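Local atomic coordinates of aspartate aminotransferase (Thermotoga maritima, PDB entry 1O4S), a protein that catalyses the reversible transfer of the amino group of L-aspartate to 2-oxoglutarate, giving oxaloacetate and L-glutamate, with pyridoxal 5'-phosphate as cofactor. Residues B[214-219]-B[326-331]; B[50-55]-B[300-305]; B[342-347]-B[380-385]; B[40-45]-B[372-377]. All coordinates share one frame; numbering follows the deposited sequence.

Contact 1 (B[214-219]-B[326-331]). With PLP (pyridoxal-5'-phosphate), chain M.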
# COMPACT_ATOMS: atom_id res chain seq x y z
N GLU B 214 10.38 -1.94 15.73
CA GLU B 214 10.93 -1.00 16.69
C GLU B 214 10.40 0.44 16.51
O GLU B 214 11.10 1.41 16.76
CB GLU B 214 12.47 -1.11 16.65
CG GLU B 214 12.97 -2.39 17.34
CD GLU B 214 14.49 -2.59 17.37
OE1 GLU B 214 15.29 -1.61 17.52
OE2 GLU B 214 14.91 -3.79 17.27
N VAL B 215 9.16 0.57 16.09
CA VAL B 215 8.60 1.87 15.75
C VAL B 215 8.50 2.84 16.94
O VAL B 215 8.41 4.06 16.73
CB VAL B 215 7.20 1.82 15.12
CG1 VAL B 215 7.29 1.43 13.72
CG2 VAL B 215 6.24 0.93 15.91
N TYR B 216 8.51 2.29 18.16
CA TYR B 216 8.39 3.09 19.38
C TYR B 216 9.73 3.31 20.03
O TYR B 216 9.78 3.77 21.14
CB TYR B 216 7.44 2.40 20.37
CG TYR B 216 6.00 2.36 19.91
CD1 TYR B 216 5.20 3.48 19.98
CD2 TYR B 216 5.44 1.19 19.43
CE1 TYR B 216 3.89 3.44 19.60
CE2 TYR B 216 4.11 1.15 19.03
CZ TYR B 216 3.35 2.29 19.11
OH TYR B 216 2.04 2.29 18.72
N ASP B 217 10.81 3.01 19.32
CA ASP B 217 12.14 3.05 19.94
C ASP B 217 12.62 4.42 20.47
O ASP B 217 13.56 4.47 21.29
CB ASP B 217 13.21 2.44 19.02
CG ASP B 217 13.55 3.31 17.81
OD1 ASP B 217 14.62 3.08 17.19
OD2 ASP B 217 12.81 4.19 17.34
N SER B 218 12.02 5.51 19.97
CA SER B 218 12.31 6.87 20.41
C SER B 218 11.55 7.19 21.64
O SER B 218 11.95 8.05 22.41
CB SER B 218 11.85 7.89 19.33
OG SER B 218 12.96 8.21 18.54
N LEU B 219 10.37 6.59 21.78
CA LEU B 219 9.51 6.87 22.91
C LEU B 219 9.85 5.93 24.06
O LEU B 219 9.09 5.03 24.39
CB LEU B 219 8.04 6.77 22.50
CG LEU B 219 7.55 7.93 21.63
CD1 LEU B 219 6.39 7.57 20.77
CD2 LEU B 219 7.18 9.08 22.53
N ALA B 326 6.76 3.36 24.38
CA ALA B 326 5.49 3.58 23.69
C ALA B 326 4.60 4.49 24.54
O ALA B 326 5.12 5.25 25.35
CB ALA B 326 4.80 2.24 23.31
N PHE B 327 3.28 4.50 24.32
CA PHE B 327 2.42 5.39 25.09
C PHE B 327 1.15 4.71 25.54
O PHE B 327 0.08 5.33 25.62
CB PHE B 327 2.15 6.70 24.36
CG PHE B 327 1.79 6.57 22.90
CD1 PHE B 327 0.50 6.23 22.50
CD2 PHE B 327 2.74 6.82 21.92
CE1 PHE B 327 0.18 6.13 21.15
CE2 PHE B 327 2.42 6.72 20.58
CZ PHE B 327 1.15 6.38 20.20
N TYR B 328 1.33 3.44 25.90
CA TYR B 328 0.28 2.57 26.44
C TYR B 328 0.56 2.08 27.86
O TYR B 328 1.72 1.93 28.31
CB TYR B 328 0.07 1.36 25.53
CG TYR B 328 0.06 1.74 24.09
CD1 TYR B 328 -1.03 2.40 23.55
CD2 TYR B 328 1.17 1.50 23.28
CE1 TYR B 328 -1.04 2.79 22.25
CE2 TYR B 328 1.16 1.88 21.96
CZ TYR B 328 0.05 2.53 21.44
OH TYR B 328 -0.03 2.90 20.11
N LEU B 329 -0.53 1.84 28.57
CA LEU B 329 -0.50 1.23 29.87
C LEU B 329 -1.55 0.11 29.84
O LEU B 329 -2.73 0.35 29.54
CB LEU B 329 -0.76 2.28 30.95
CG LEU B 329 -0.39 1.79 32.35
CD1 LEU B 329 0.20 2.90 33.21
CD2 LEU B 329 -1.58 1.17 33.03
N PHE B 330 -1.12 -1.11 30.13
CA PHE B 330 -1.98 -2.29 30.03
C PHE B 330 -2.32 -2.79 31.45
O PHE B 330 -1.53 -3.51 32.07
CB PHE B 330 -1.25 -3.35 29.21
CG PHE B 330 -2.15 -4.36 28.54
CD1 PHE B 330 -1.96 -5.71 28.73
CD2 PHE B 330 -3.15 -3.95 27.66
CE1 PHE B 330 -2.78 -6.63 28.10
CE2 PHE B 330 -3.95 -4.84 27.03
CZ PHE B 330 -3.77 -6.19 27.24
N PHE B 331 -3.47 -2.40 31.98
CA PHE B 331 -3.76 -2.75 33.38
C PHE B 331 -4.81 -3.84 33.55
O PHE B 331 -5.51 -4.18 32.61
CB PHE B 331 -4.04 -1.51 34.24
CG PHE B 331 -5.32 -0.75 33.92
CD1 PHE B 331 -5.31 0.34 33.05
CD2 PHE B 331 -6.51 -1.04 34.59
CE1 PHE B 331 -6.48 1.09 32.81
CE2 PHE B 331 -7.68 -0.31 34.34
CZ PHE B 331 -7.67 0.77 33.46
N1 PLP M . 3.64 -1.61 15.04
C2 PLP M . 2.95 -1.22 16.17
C2A PLP M . 2.95 -2.21 17.30
C3 PLP M . 2.28 0.01 16.22
O3 PLP M . 1.68 0.34 17.24
C4 PLP M . 2.35 0.90 15.13
C4A PLP M . 1.63 2.26 15.20
C5 PLP M . 3.09 0.46 14.01
C6 PLP M . 3.71 -0.79 13.98
C5A PLP M . 3.29 1.24 12.73
O4P PLP M . 2.28 1.98 12.07
P PLP M . 2.58 2.86 10.76
O1P PLP M . 1.71 4.03 11.01
O2P PLP M . 4.02 3.17 10.68
O3P PLP M . 2.05 1.95 9.73
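Tyr216 lies at the tight centre of a buried aromatic cluster beside the cofactor. With CG anti to its carbonyl carbon (chi1 -67°), its ring leaves the turns of 214-219 and runs at 326-331, where the methyl of Ala326 covers one face as a CH-pi contact, CB 3.6 Å from Tyr216 CD1. Tyr328 turns its edge to a face of the same ring in an offset edge-to-face pair, the planes nearly perpendicular at 85°. Tyr216 in turn forms a second offset edge-to-face pair, its edge toward Phe327, CE1 lying 3.7 Å from Phe327 CE2. Packing loosens at Leu219, whose CD1 stays 3.9 Å from CD2 at the edge of Phe327; even this flank is buried, and only Ser218 of 214-219 is partly exposed. One backbone bond closes it, Ala326 N to Leu219 O at 2.9 Å, in the carbonyl plane but bent to 134°. Tyr328 also touches Arg365, which probably binds L-aspartate, as in related enzymes. Tyr216 OH is gripped twice, by Tyr328 OH at 2.6 Å and, very tightly, by PLP O3 at 2.5 Å. If Tyr216 supplies the proton, so short a bond would probably stabilise negative charge on O3.

Contact 2 (B[50-55]-B[300-305])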
# COMPACT_ATOMS: atom_id res chain seq x y z
N GLU B 50 -1.89 6.82 18.04
CA GLU B 50 -1.03 7.84 17.43
C GLU B 50 -0.79 9.01 18.37
O GLU B 50 -1.70 9.39 19.09
CB GLU B 50 -1.62 8.38 16.10
CG GLU B 50 -2.89 9.21 16.26
CD GLU B 50 -3.66 9.41 14.97
OE1 GLU B 50 -3.03 9.45 13.89
OE2 GLU B 50 -4.91 9.56 15.06
N PRO B 51 0.40 9.62 18.29
CA PRO B 51 0.68 10.78 19.13
C PRO B 51 -0.25 11.96 18.83
O PRO B 51 -0.76 12.13 17.71
CB PRO B 51 2.17 11.09 18.85
CG PRO B 51 2.70 9.84 18.22
CD PRO B 51 1.55 9.25 17.45
N ASP B 52 -0.50 12.75 19.85
CA ASP B 52 -1.35 13.93 19.71
C ASP B 52 -0.52 15.19 19.41
O ASP B 52 -0.75 16.25 19.97
CB ASP B 52 -2.16 14.11 21.01
CG ASP B 52 -1.27 14.26 22.25
OD1 ASP B 52 -0.29 13.51 22.38
OD2 ASP B 52 -1.50 15.07 23.16
N PHE B 53 0.53 15.05 18.62
CA PHE B 53 1.38 16.17 18.29
C PHE B 53 1.16 16.37 16.79
O PHE B 53 0.77 15.45 16.08
CB PHE B 53 2.84 15.86 18.61
CG PHE B 53 3.23 16.11 20.04
CD1 PHE B 53 4.13 17.10 20.38
CD2 PHE B 53 2.68 15.34 21.06
CE1 PHE B 53 4.48 17.33 21.72
CE2 PHE B 53 3.03 15.58 22.39
CZ PHE B 53 3.92 16.57 22.70
N PRO B 54 1.41 17.58 16.30
CA PRO B 54 1.34 17.83 14.85
C PRO B 54 2.56 17.26 14.23
O PRO B 54 3.51 16.91 14.92
CB PRO B 54 1.31 19.38 14.75
CG PRO B 54 1.91 19.90 16.04
CD PRO B 54 1.76 18.79 17.06
N THR B 55 2.54 17.16 12.91
CA THR B 55 3.75 17.02 12.12
C THR B 55 4.69 18.17 12.46
O THR B 55 4.26 19.31 12.48
CB THR B 55 3.39 17.08 10.64
OG1 THR B 55 2.57 15.97 10.30
CG2 THR B 55 4.64 16.97 9.79
N GLN B 300 9.71 13.89 26.00
CA GLN B 300 9.70 14.30 27.41
C GLN B 300 8.29 14.55 27.89
O GLN B 300 7.96 14.27 29.05
CB GLN B 300 10.56 15.56 27.64
CG GLN B 300 10.50 16.15 29.08
CD GLN B 300 11.07 15.22 30.21
OE1 GLN B 300 10.73 15.42 31.40
NE2 GLN B 300 11.92 14.24 29.85
N THR B 301 7.46 15.11 27.01
CA THR B 301 6.05 15.27 27.30
C THR B 301 5.39 13.90 27.59
O THR B 301 4.64 13.78 28.55
CB THR B 301 5.33 15.94 26.12
OG1 THR B 301 5.87 17.26 25.88
CG2 THR B 301 3.87 16.10 26.47
N PHE B 302 5.67 12.89 26.77
CA PHE B 302 5.15 11.55 27.00
C PHE B 302 5.72 10.89 28.27
O PHE B 302 5.00 10.20 28.98
CB PHE B 302 5.39 10.64 25.78
CG PHE B 302 4.29 10.71 24.76
CD1 PHE B 302 3.11 10.03 24.94
CD2 PHE B 302 4.43 11.47 23.62
CE1 PHE B 302 2.09 10.10 24.00
CE2 PHE B 302 3.42 11.52 22.66
CZ PHE B 302 2.25 10.83 22.86
N LYS B 303 6.99 11.14 28.56
CA LYS B 303 7.62 10.61 29.79
C LYS B 303 6.89 11.12 31.03
O LYS B 303 6.61 10.36 31.93
CB LYS B 303 9.10 11.01 29.86
CG LYS B 303 9.90 10.43 31.04
CD LYS B 303 11.41 10.67 30.82
CE LYS B 303 12.23 10.02 31.91
NZ LYS B 303 13.67 10.49 31.97
N GLU B 304 6.57 12.40 31.05
CA GLU B 304 5.93 12.97 32.21
C GLU B 304 4.45 12.59 32.32
O GLU B 304 3.93 12.50 33.44
CB GLU B 304 6.21 14.47 32.30
CG GLU B 304 5.21 15.42 31.72
CD GLU B 304 5.53 16.85 32.12
OE1 GLU B 304 6.73 17.09 32.49
OE2 GLU B 304 4.61 17.73 32.06
N ARG B 305 3.79 12.32 31.20
CA ARG B 305 2.45 11.74 31.22
C ARG B 305 2.48 10.30 31.75
O ARG B 305 1.60 9.88 32.49
CB ARG B 305 1.84 11.72 29.80
CG ARG B 305 1.50 13.10 29.20
CD ARG B 305 1.33 13.05 27.76
NE ARG B 305 0.86 14.30 27.16
CZ ARG B 305 0.54 14.41 25.89
NH1 ARG B 305 0.66 13.35 25.10
NH2 ARG B 305 0.10 15.56 25.39
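Asp52 and Arg305 meet tip to tip in an end-on salt bridge, each carboxylate oxygen taking one guanidinium nitrogen through its syn lone pair. The NH1 to OD1 bond, Arg305 to Asp52, is 2.9 Å long and nearly straight at 172°, whereas Arg305 NH2 reaches Asp52 OD2 at 2.8 Å with a bend to 141°. With the planes 36° apart, OD1 stays in the guanidinium plane while OD2 is tilted out of it. An alanine in place of Asp52 would remove both acceptors and would probably leave the Arg305 charge poorly compensated. Thr301 CG2 lies over one guanidinium face, toward its rim, and on that same side NH1 sits over the rim of a face of Phe302. Phe53 comes in from the loop and points its ring edge at Thr301, CZ 3.8 Å from Thr301 CB, while Pro51 CB rests 4.0 Å from Phe302 CZ. The Thr301 hydroxyl is tied back to Tyr297 O, and Arg305 NH1 makes a weak bond to Phe368 O. Lys73 of the second subunit bonds to Pro51 O, and Tyr74 N of that subunit to Glu50 OE1. Gly49, next to Glu50 in the same loop, probably binds L-aspartate, as in related enzymes; a loop pinned between helix 296-315 and the partner subunit suits this aminotransferase fold, whose active sites lie at the dimer interface.

Contact 3 (B[342-347]-B[380-385])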
# COMPACT_ATOMS: atom_id res chain seq x y z
N GLU B 342 -17.14 -1.33 27.86
CA GLU B 342 -18.48 -0.93 27.42
C GLU B 342 -19.14 -0.06 28.49
O GLU B 342 -19.74 0.96 28.19
CB GLU B 342 -19.37 -2.17 27.13
CG GLU B 342 -19.09 -2.82 25.77
CD GLU B 342 -19.93 -4.09 25.51
OE1 GLU B 342 -20.67 -4.56 26.41
OE2 GLU B 342 -19.84 -4.61 24.36
N ARG B 343 -18.99 -0.47 29.74
CA ARG B 343 -19.64 0.17 30.87
C ARG B 343 -18.97 1.47 31.24
O ARG B 343 -19.64 2.44 31.55
CB ARG B 343 -19.60 -0.77 32.07
CG ARG B 343 -20.45 -2.01 31.90
CD ARG B 343 -20.34 -3.04 33.03
NE ARG B 343 -20.82 -4.34 32.55
CZ ARG B 343 -22.03 -4.87 32.78
NH1 ARG B 343 -22.93 -4.24 33.55
NH2 ARG B 343 -22.33 -6.06 32.26
N LEU B 344 -17.65 1.48 31.22
CA LEU B 344 -16.88 2.67 31.53
C LEU B 344 -17.19 3.72 30.47
O LEU B 344 -17.37 4.90 30.79
CB LEU B 344 -15.38 2.35 31.56
CG LEU B 344 -14.43 3.51 31.88
CD1 LEU B 344 -14.45 3.86 33.34
CD2 LEU B 344 -13.04 3.15 31.46
N LEU B 345 -17.27 3.31 29.22
CA LEU B 345 -17.69 4.22 28.17
C LEU B 345 -19.09 4.76 28.39
O LEU B 345 -19.30 5.96 28.34
CB LEU B 345 -17.59 3.58 26.80
CG LEU B 345 -17.96 4.50 25.62
CD1 LEU B 345 -17.04 5.75 25.54
CD2 LEU B 345 -17.91 3.73 24.32
N GLU B 346 -20.07 3.89 28.64
CA GLU B 346 -21.46 4.33 28.71
C GLU B 346 -21.71 5.15 29.99
O GLU B 346 -22.48 6.09 29.95
CB GLU B 346 -22.44 3.16 28.51
CG GLU B 346 -22.79 2.35 29.77
CD GLU B 346 -23.38 0.93 29.52
OE1 GLU B 346 -23.64 0.22 30.54
OE2 GLU B 346 -23.56 0.49 28.34
N GLU B 347 -21.03 4.83 31.09
CA GLU B 347 -21.32 5.45 32.38
C GLU B 347 -20.42 6.68 32.66
O GLU B 347 -20.88 7.68 33.21
CB GLU B 347 -21.19 4.42 33.53
CG GLU B 347 -22.14 3.21 33.41
CD GLU B 347 -21.97 2.13 34.50
OE1 GLU B 347 -21.40 2.44 35.58
OE2 GLU B 347 -22.43 0.97 34.29
N ASP B 380 -9.66 10.21 37.33
CA ASP B 380 -10.71 10.53 38.31
C ASP B 380 -11.93 9.66 38.08
O ASP B 380 -12.45 9.05 39.01
CB ASP B 380 -11.18 11.99 38.15
CG ASP B 380 -10.40 12.96 39.00
OD1 ASP B 380 -10.60 14.20 38.83
OD2 ASP B 380 -9.60 12.60 39.88
N ARG B 381 -12.42 9.66 36.84
CA ARG B 381 -13.66 8.94 36.50
C ARG B 381 -13.46 7.44 36.65
O ARG B 381 -14.35 6.75 37.14
CB ARG B 381 -14.09 9.23 35.07
CG ARG B 381 -14.50 10.67 34.79
CD ARG B 381 -14.56 10.89 33.31
NE ARG B 381 -14.98 12.24 32.92
CZ ARG B 381 -15.42 12.55 31.71
NH1 ARG B 381 -15.56 11.62 30.77
NH2 ARG B 381 -15.75 13.81 31.44
N ILE B 382 -12.29 6.97 36.22
CA ILE B 382 -11.92 5.58 36.36
C ILE B 382 -11.90 5.16 37.82
O ILE B 382 -12.33 4.07 38.12
CB ILE B 382 -10.58 5.29 35.64
CG1 ILE B 382 -10.77 5.36 34.12
CG2 ILE B 382 -10.01 3.88 36.02
CD1 ILE B 382 -9.50 5.24 33.34
N GLU B 383 -11.43 6.04 38.71
CA GLU B 383 -11.29 5.76 40.15
C GLU B 383 -12.67 5.65 40.81
O GLU B 383 -12.93 4.75 41.63
CB GLU B 383 -10.43 6.84 40.83
CG GLU B 383 -10.14 6.62 42.32
CD GLU B 383 -9.18 7.65 42.94
OE1 GLU B 383 -8.67 8.55 42.24
OE2 GLU B 383 -8.92 7.56 44.16
N ASP B 384 -13.56 6.56 40.42
CA ASP B 384 -14.97 6.50 40.80
C ASP B 384 -15.68 5.22 40.33
O ASP B 384 -16.52 4.65 41.05
CB ASP B 384 -15.70 7.72 40.24
CG ASP B 384 -15.46 8.99 41.06
OD1 ASP B 384 -14.65 8.96 42.04
OD2 ASP B 384 -16.04 10.08 40.80
N PHE B 385 -15.34 4.78 39.12
CA PHE B 385 -15.94 3.62 38.51
C PHE B 385 -15.45 2.36 39.23
O PHE B 385 -16.24 1.42 39.49
CB PHE B 385 -15.57 3.61 37.03
CG PHE B 385 -16.08 2.43 36.27
CD1 PHE B 385 -17.38 2.40 35.80
CD2 PHE B 385 -15.24 1.36 36.01
CE1 PHE B 385 -17.84 1.32 35.07
CE2 PHE B 385 -15.70 0.27 35.29
CZ PHE B 385 -17.01 0.26 34.82
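Apolar packing dominates where segments 342-347 of helix 337-348 and 380-385 of helix 372-386 meet, their axes approaching to 11.0 Å and inclined at 115°. Phe385 is the main bridge: CG anti to its backbone N (chi1 177°) throws the ring straight at the other helix. Leu344, with CG likewise anti to N, lays its CD1 methyl over one face of that ring, offset toward the rim and 3.6 Å from Phe385 CG, a CH-pi contact. The same methyl lies 4.0 Å from Ile382 CG1, so a single leucine fills the angle between two residues one turn apart. Contacts at the ring edge form the second group. Arg343 touches it only with the root of its side chain, CB 3.9 Å from Phe385 CZ, while its guanidinium leads away. Glu347 brings OE1 to 3.8 Å from Phe385 CE1, its carboxylate plane steeply inclined to the ring, in keeping with a carboxylate oxygen facing the slightly positive ring hydrogens. Hydrogen bonds across the pair are absent; Asp380 and Glu383 both form salt bridges with Arg312. Phe340 adds an edge-to-face partner for Phe385. Leu344 continues inward onto Val350 and Leu352, and Arg381 also touches Val350. Two steeply crossed helices meeting over strand 350-354 in this way form part of the alpha/beta small domain of this aminotransferase family.

Contact 4 (B[40-45]-B[372-377])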
# COMPACT_ATOMS: atom_id res chain seq x y z
N GLY B 40 -23.41 15.27 22.05
CA GLY B 40 -22.93 16.23 23.03
C GLY B 40 -22.35 15.67 24.32
O GLY B 40 -22.42 16.31 25.35
N GLU B 41 -21.77 14.48 24.28
CA GLU B 41 -21.17 13.92 25.49
C GLU B 41 -19.66 14.20 25.50
O GLU B 41 -18.99 14.27 24.44
CB GLU B 41 -21.45 12.42 25.61
CG GLU B 41 -22.92 12.05 25.61
CD GLU B 41 -23.61 12.29 26.94
OE1 GLU B 41 -24.83 11.98 27.04
OE2 GLU B 41 -22.95 12.79 27.89
N ASP B 42 -19.14 14.38 26.72
CA ASP B 42 -17.73 14.69 26.94
C ASP B 42 -16.92 13.40 27.09
O ASP B 42 -16.53 13.01 28.20
CB ASP B 42 -17.54 15.59 28.17
CG ASP B 42 -16.09 16.05 28.35
OD1 ASP B 42 -15.31 16.05 27.33
OD2 ASP B 42 -15.66 16.40 29.47
N VAL B 43 -16.67 12.75 25.96
CA VAL B 43 -15.93 11.50 25.94
C VAL B 43 -14.43 11.81 25.98
O VAL B 43 -13.93 12.54 25.12
CB VAL B 43 -16.22 10.67 24.65
CG1 VAL B 43 -15.23 9.53 24.48
CG2 VAL B 43 -17.67 10.15 24.67
N ILE B 44 -13.74 11.29 26.99
CA ILE B 44 -12.29 11.28 27.00
C ILE B 44 -11.85 9.95 26.38
O ILE B 44 -12.09 8.88 26.92
CB ILE B 44 -11.71 11.50 28.42
CG1 ILE B 44 -12.31 12.76 29.07
CG2 ILE B 44 -10.19 11.62 28.36
CD1 ILE B 44 -12.19 12.78 30.59
N ASN B 45 -11.20 10.04 25.24
CA ASN B 45 -10.89 8.88 24.42
C ASN B 45 -9.43 8.54 24.59
O ASN B 45 -8.58 9.20 24.03
CB ASN B 45 -11.20 9.15 22.93
CG ASN B 45 -11.20 7.85 22.09
OD1 ASN B 45 -10.29 7.04 22.20
ND2 ASN B 45 -12.25 7.66 21.28
N ILE B 372 -2.15 15.97 30.35
CA ILE B 372 -2.23 15.62 31.75
C ILE B 372 -3.58 16.03 32.31
O ILE B 372 -4.15 15.31 33.13
CB ILE B 372 -1.04 16.20 32.56
CG1 ILE B 372 0.18 15.33 32.29
CG2 ILE B 372 -1.33 16.21 34.07
CD1 ILE B 372 1.41 15.74 33.03
N GLU B 373 -4.11 17.15 31.80
CA GLU B 373 -5.41 17.66 32.23
C GLU B 373 -6.53 16.64 31.99
O GLU B 373 -7.34 16.35 32.86
CB GLU B 373 -5.73 18.97 31.49
CG GLU B 373 -7.05 19.61 31.96
CD GLU B 373 -7.48 20.84 31.15
OE1 GLU B 373 -6.89 21.07 30.07
OE2 GLU B 373 -8.40 21.57 31.59
N ARG B 374 -6.57 16.14 30.77
CA ARG B 374 -7.60 15.19 30.37
C ARG B 374 -7.38 13.83 31.02
O ARG B 374 -8.34 13.18 31.40
CB ARG B 374 -7.63 15.04 28.85
CG ARG B 374 -8.06 16.29 28.14
CD ARG B 374 -9.54 16.58 28.27
NE ARG B 374 -10.31 15.92 27.21
CZ ARG B 374 -11.65 15.79 27.21
NH1 ARG B 374 -12.37 16.24 28.23
NH2 ARG B 374 -12.25 15.16 26.19
N LEU B 375 -6.11 13.42 31.12
CA LEU B 375 -5.74 12.21 31.82
C LEU B 375 -6.18 12.26 33.29
O LEU B 375 -6.60 11.26 33.84
CB LEU B 375 -4.23 11.98 31.75
CG LEU B 375 -3.66 11.51 30.40
CD1 LEU B 375 -2.16 11.58 30.48
CD2 LEU B 375 -4.11 10.11 30.09
N THR B 376 -6.07 13.44 33.90
CA THR B 376 -6.43 13.61 35.29
C THR B 376 -7.92 13.41 35.46
O THR B 376 -8.34 12.76 36.42
CB THR B 376 -6.07 15.02 35.80
OG1 THR B 376 -4.65 15.20 35.76
CG2 THR B 376 -6.40 15.15 37.29
N GLU B 377 -8.70 14.00 34.57
CA GLU B 377 -10.14 13.87 34.63
C GLU B 377 -10.53 12.42 34.35
O GLU B 377 -11.41 11.91 35.01
CB GLU B 377 -10.84 14.78 33.61
CG GLU B 377 -12.04 15.53 34.18
CD GLU B 377 -13.39 14.89 33.91
OE1 GLU B 377 -13.71 14.83 32.70
OE2 GLU B 377 -14.13 14.51 34.89
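Asp42 OD1 is the polar atom best held across this contact, gripped twice by Arg374: NH1 donates at 3.1 Å to its syn lone pair with an angle of 155°, and NH2 adds a weak bond to OD1 at 3.4 Å. The salt bridge ties the loop entering edge strand 44-45 to the start of helix 372-386, within the alpha/beta small domain of the aminotransferase. Arg374 gets there by folding, its chain bent at chi2 and chi3, so that the guanidinium is laid over Ile44, its plane 19° from that of the Asp42 carboxylate. One face rests on Ile44, whose CG1 is 3.6 Å from Arg374 CZ. A leucine replacing Arg374 would lose both bonds to Asp42 and would probably weaken the hold of the loop on the helix. Farther along the helix, Glu377 lies across the end of Ile44, OE1 3.3 Å from Ile44 CD1. That oxygen also lies 4.1 Å from Asp42 OD2, a like-charge approach that Arg381, salt-bridged to both carboxylates, would probably ease together with Arg374. Backbone bonds from Ile44 to Lys349 and Ala351 set the strand beside its neighbour in the sheet. In the first turn of the helix, Ile372 O accepts twice, from Thr376 N and, from above the carbonyl plane, from Thr376 OG1 at 2.7 Å.

Contact 1 lies against the cofactor and contact 2 packs behind it, their centres about 11 Å apart: Phe327 CB packs 3.4 Å from Phe302 CE1. In contact 2 the Pro51 side chain stays about 7 Å from PLP. Contacts 3 and 4 lie farther out, again about 11 Å between centres, and share helix 372-386; Arg381 NH2 forms a salt bridge with Asp42 OD2 at 3.3 Å. Contact 2 also touches contact 4, Ile372 packing on Arg305, with about 16 Å between the centres. Contact 1 joins the loop after strand 209-213 of the seven-stranded sheet to strand 328-332, which shares the four-stranded sheet with strand 44-45 of contact 4.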